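PDB 5XOI: oxidoreductase, 2OG-Fe oxygenase family protein, putative, expressed, which probably acts as an iron- and 2-oxoglutarate-dependent dioxygenase of the AlkB family, the present chain being its C-terminal oxygenase domain. Local coordinates for residues A[41-46]-A[75-80]; A[91-96]-A[154-159]. All blocks are in the same frame, centred on the assembly; numbering follows the deposited sequence.

The two contacts illustrate how one oxygenase domain uses different chemistry at its margin and in its interior. Interaction 1 joins two irregular loops, 41-46 and 75-80, the centre of the contact about 19 Å from the centre of the chain and only partly buried; it depends on a charged guanidinium, a backbone carbonyl, a water and a pair of aromatic rings. Interaction 2 lies deep in the fold, its centre about 8 Å from that of the chain, where helix residues 91-96 pack on residues 154-159, strand from 155 on, entirely through hydrocarbon. The contacts share no helix or strand. They are consecutive along the chain: the loop 75-80 leads on to helix 87-106, which carries the first half of interaction 2.

Interaction 1: A[41-46]-A[75-80]; sequences GFYTPG and RPFDGA
A loop beside edge strand 55-59 and the loop after the hairpin strands 63-65 and 70-72 meet in this AlkB-type oxygenase domain, where Arg75 reaches Gly41 and Phe77 lies against Tyr43. NH1 of Arg75 gives Gly41 O a hydrogen bond of 2.8 Å, lying in the carbonyl plane, while NH2 adds a weak one. NH2 also donates to a water that in turn donates to Phe42 O, so the guanidinium serves two successive carbonyls. NE and NH2 also grip Asp78 side-on, OD1 from NE at 3.1 Å and OD2 from NH2 at 2.9 Å, a salt bridge. OD1 further takes the backbone N of Ala80, closing an Asx turn that holds the carboxylate in place. Tyr43 CD1 passes obliquely 3.5 Å from Arg75 NH1. Phe77 presents its edge to the Tyr43 face, planes at 51°, with CE1 over the ring centre, 3.7 Å above the plane. With chi1 at 68°, Tyr43 CG stands between its own N and carbonyl carbon, which turns the ring towards Phe77. A methionine in place of Arg75 would probably leave Asp78 without its counter-charge and Gly41 O without its donor. A guanidinium paired with a carboxylate in its own loop thus still has N-H groups to give to the carbonyl of another, with the CZ corner of Phe77 3.3 Å over the guanidinium face, towards its rim.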
# COMPACT_ATOMS: atom_id res chain seq x y z
N GLY A 41 10.36 -1.33 -14.88
CA GLY A 41 9.89 -0.10 -14.27
C GLY A 41 8.41 0.16 -14.51
O GLY A 41 7.65 -0.72 -14.91
N PHE A 42 8.02 1.41 -14.28
CA PHE A 42 6.61 1.79 -14.31
C PHE A 42 6.00 1.58 -15.69
O PHE A 42 6.64 1.80 -16.72
CB PHE A 42 6.46 3.26 -13.90
CG PHE A 42 6.54 3.49 -12.41
CD1 PHE A 42 5.45 3.24 -11.60
CD2 PHE A 42 7.71 3.95 -11.84
CE1 PHE A 42 5.54 3.46 -10.22
CE2 PHE A 42 7.80 4.16 -10.48
CZ PHE A 42 6.71 3.91 -9.66
N TYR A 43 4.73 1.17 -15.70
CA TYR A 43 3.96 1.10 -16.93
C TYR A 43 2.51 1.38 -16.59
O TYR A 43 2.10 1.31 -15.43
CB TYR A 43 4.07 -0.25 -17.63
CG TYR A 43 3.42 -1.41 -16.88
CD1 TYR A 43 4.07 -2.01 -15.81
CD2 TYR A 43 2.17 -1.91 -17.27
CE1 TYR A 43 3.51 -3.07 -15.14
CE2 TYR A 43 1.59 -2.99 -16.59
CZ TYR A 43 2.27 -3.56 -15.53
OH TYR A 43 1.74 -4.63 -14.85
N THR A 44 1.73 1.71 -17.62
CA THR A 44 0.31 1.97 -17.44
C THR A 44 -0.45 0.66 -17.59
O THR A 44 -0.45 0.08 -18.68
CB THR A 44 -0.18 2.99 -18.44
OG1 THR A 44 0.60 4.18 -18.31
CG2 THR A 44 -1.65 3.32 -18.20
N PRO A 45 -1.10 0.16 -16.53
CA PRO A 45 -1.80 -1.13 -16.66
C PRO A 45 -3.04 -0.96 -17.51
O PRO A 45 -3.78 0.02 -17.38
CB PRO A 45 -2.16 -1.48 -15.21
N GLY A 46 -3.29 -1.96 -18.36
CA GLY A 46 -4.50 -1.93 -19.16
C GLY A 46 -5.75 -2.20 -18.33
O GLY A 46 -6.84 -1.75 -18.70
N ARG A 75 7.11 -9.93 -15.90
CA ARG A 75 6.00 -9.29 -16.59
C ARG A 75 5.83 -9.95 -17.95
O ARG A 75 6.80 -10.04 -18.71
CB ARG A 75 6.24 -7.80 -16.78
CG ARG A 75 6.21 -6.97 -15.52
CD ARG A 75 7.54 -6.26 -15.35
NE ARG A 75 7.80 -5.27 -16.41
CZ ARG A 75 7.63 -3.96 -16.26
NH1 ARG A 75 7.16 -3.46 -15.12
NH2 ARG A 75 7.92 -3.15 -17.26
N PRO A 76 4.63 -10.45 -18.28
CA PRO A 76 4.46 -11.10 -19.59
C PRO A 76 4.74 -10.20 -20.78
O PRO A 76 5.36 -10.65 -21.74
CB PRO A 76 3.00 -11.56 -19.55
CG PRO A 76 2.70 -11.73 -18.12
CD PRO A 76 3.47 -10.64 -17.41
N PHE A 77 4.32 -8.93 -20.73
CA PHE A 77 4.34 -8.11 -21.94
C PHE A 77 5.75 -7.76 -22.40
O PHE A 77 5.97 -7.56 -23.60
CB PHE A 77 3.50 -6.85 -21.75
CG PHE A 77 4.05 -5.89 -20.73
CD1 PHE A 77 3.69 -5.99 -19.40
CD2 PHE A 77 4.90 -4.86 -21.12
CE1 PHE A 77 4.19 -5.09 -18.47
CE2 PHE A 77 5.40 -3.97 -20.19
CZ PHE A 77 5.05 -4.08 -18.87
N ASP A 78 6.72 -7.66 -21.48
CA ASP A 78 8.10 -7.39 -21.90
C ASP A 78 9.13 -8.35 -21.32
O ASP A 78 10.32 -8.16 -21.57
CB ASP A 78 8.50 -5.93 -21.58
CG ASP A 78 8.51 -5.60 -20.08
OD1 ASP A 78 8.26 -6.49 -19.24
OD2 ASP A 78 8.78 -4.42 -19.74
N GLY A 79 8.71 -9.38 -20.59
CA GLY A 79 9.64 -10.35 -20.06
C GLY A 79 10.55 -9.87 -18.94
O GLY A 79 11.42 -10.63 -18.51
N ALA A 80 10.37 -8.65 -18.44
CA ALA A 80 11.27 -8.13 -17.41
C ALA A 80 11.01 -8.79 -16.06
O ALA A 80 9.86 -9.00 -15.66
CB ALA A 80 11.11 -6.62 -17.27
O HOH W 1 7.80 -0.40 -18.32

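Interaction 2: A[91-96]-A[154-159]; sequences KIVKDA and PVVSFS
Phe158 and Val156 of the strand meet Ile92 and Val93 of the helix in a helix-on-sheet packing, at the major sheet of the double-stranded beta-helix typical of 2-oxoglutarate oxygenases. The leading atom is Phe158 CZ. Ile92 CG2 approaches it to 3.6 Å and Val93 CG2 to 3.8 Å, so both methyls touch the same corner of the ring, from directions roughly at right angles. Phe158 CG lies anti to its carbonyl carbon (chi1 -63°), a setting that carries the ring out to the helix. Val93 divides its labour: while CG2 attends to the ring, CG1 crosses to Val156 CG2 at 3.9 Å. Its partner answers with both methyls, for Val156 CG1 lies 4.0 Å from Val93 CG2. The axes of segments 91-96 and 155-159 approach to 9.5 Å, their directions 113° apart.

Further out, Phe228 of the adjacent strand meets the Phe158 ring and also touches Val93, and Ile28 of helix 22-37 packs against Phe158. Strand alternation turns Val155 and Ser157 to the other face of the sheet, where Val155 touches Asp141, a ligand of the bound manganese. Arg223, seen to bind 2-oxoglutarate in a structure of this protein, is tied to the same strand, its NH2 hydrogen-bonded to Ser159 OG.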
# COMPACT_ATOMS: atom_id res chain seq x y z
N LYS A 91 12.20 -4.14 6.39
CA LYS A 91 12.43 -3.77 7.79
C LYS A 91 11.35 -2.81 8.29
O LYS A 91 10.81 -2.99 9.39
CB LYS A 91 13.81 -3.13 7.93
CG LYS A 91 14.11 -2.50 9.29
CD LYS A 91 14.56 -1.04 9.15
CE LYS A 91 14.47 -0.27 10.47
NZ LYS A 91 15.07 1.09 10.38
N ILE A 92 11.04 -1.79 7.49
CA ILE A 92 10.03 -0.81 7.89
C ILE A 92 8.67 -1.48 8.01
O ILE A 92 7.91 -1.19 8.93
CB ILE A 92 9.99 0.36 6.89
CG1 ILE A 92 11.32 1.12 6.89
CG2 ILE A 92 8.85 1.30 7.24
CD1 ILE A 92 11.42 2.20 5.81
N VAL A 93 8.35 -2.41 7.09
CA VAL A 93 7.08 -3.14 7.16
C VAL A 93 6.97 -3.89 8.48
O VAL A 93 5.94 -3.85 9.16
CB VAL A 93 6.96 -4.10 5.96
CG1 VAL A 93 5.86 -5.12 6.21
CG2 VAL A 93 6.66 -3.31 4.67
N LYS A 94 8.02 -4.61 8.85
CA LYS A 94 7.99 -5.38 10.09
C LYS A 94 7.91 -4.48 11.32
O LYS A 94 7.24 -4.82 12.30
CB LYS A 94 9.22 -6.29 10.16
CG LYS A 94 9.09 -7.52 9.28
CD LYS A 94 10.43 -8.21 9.09
CE LYS A 94 10.45 -9.07 7.83
NZ LYS A 94 9.51 -10.21 7.93
N ASP A 95 8.59 -3.33 11.28
CA ASP A 95 8.47 -2.35 12.36
C ASP A 95 7.05 -1.83 12.49
O ASP A 95 6.54 -1.64 13.60
CB ASP A 95 9.43 -1.18 12.12
CG ASP A 95 10.89 -1.54 12.36
OD1 ASP A 95 11.18 -2.62 12.90
OD2 ASP A 95 11.76 -0.72 11.99
N ALA A 96 6.39 -1.59 11.35
CA ALA A 96 5.01 -1.09 11.37
C ALA A 96 4.07 -2.11 12.00
O ALA A 96 3.18 -1.75 12.78
CB ALA A 96 4.56 -0.75 9.95
N PRO A 154 -1.47 -9.60 6.76
CA PRO A 154 -1.90 -8.24 6.49
C PRO A 154 -1.34 -7.67 5.19
O PRO A 154 -0.32 -8.10 4.66
CB PRO A 154 -1.38 -7.44 7.69
CG PRO A 154 -0.16 -8.20 8.11
CD PRO A 154 -0.48 -9.67 7.85
N VAL A 155 -2.05 -6.65 4.70
CA VAL A 155 -1.56 -5.74 3.68
C VAL A 155 -0.95 -4.54 4.39
O VAL A 155 -1.59 -3.97 5.28
CB VAL A 155 -2.71 -5.29 2.76
CG1 VAL A 155 -2.22 -4.28 1.70
CG2 VAL A 155 -3.41 -6.50 2.12
N VAL A 156 0.27 -4.16 4.02
CA VAL A 156 0.95 -3.00 4.61
C VAL A 156 1.21 -1.99 3.51
O VAL A 156 1.90 -2.30 2.53
CB VAL A 156 2.26 -3.39 5.31
CG1 VAL A 156 2.97 -2.15 5.84
CG2 VAL A 156 1.99 -4.39 6.44
N SER A 157 0.70 -0.76 3.67
CA SER A 157 0.68 0.24 2.60
C SER A 157 1.39 1.52 3.04
O SER A 157 0.99 2.14 4.03
CB SER A 157 -0.76 0.54 2.20
OG SER A 157 -0.87 1.75 1.47
N PHE A 158 2.42 1.92 2.29
CA PHE A 158 3.12 3.19 2.49
C PHE A 158 2.49 4.27 1.62
O PHE A 158 2.17 4.02 0.45
CB PHE A 158 4.60 3.11 2.07
CG PHE A 158 5.46 2.15 2.85
CD1 PHE A 158 4.99 1.45 3.94
CD2 PHE A 158 6.79 1.97 2.47
CE1 PHE A 158 5.82 0.58 4.64
CE2 PHE A 158 7.62 1.12 3.15
CZ PHE A 158 7.14 0.41 4.24
N SER A 159 2.40 5.50 2.15
CA SER A 159 1.90 6.64 1.39
C SER A 159 2.96 7.73 1.38
O SER A 159 3.53 8.06 2.43
CB SER A 159 0.60 7.19 1.98
OG SER A 159 -0.49 6.29 1.78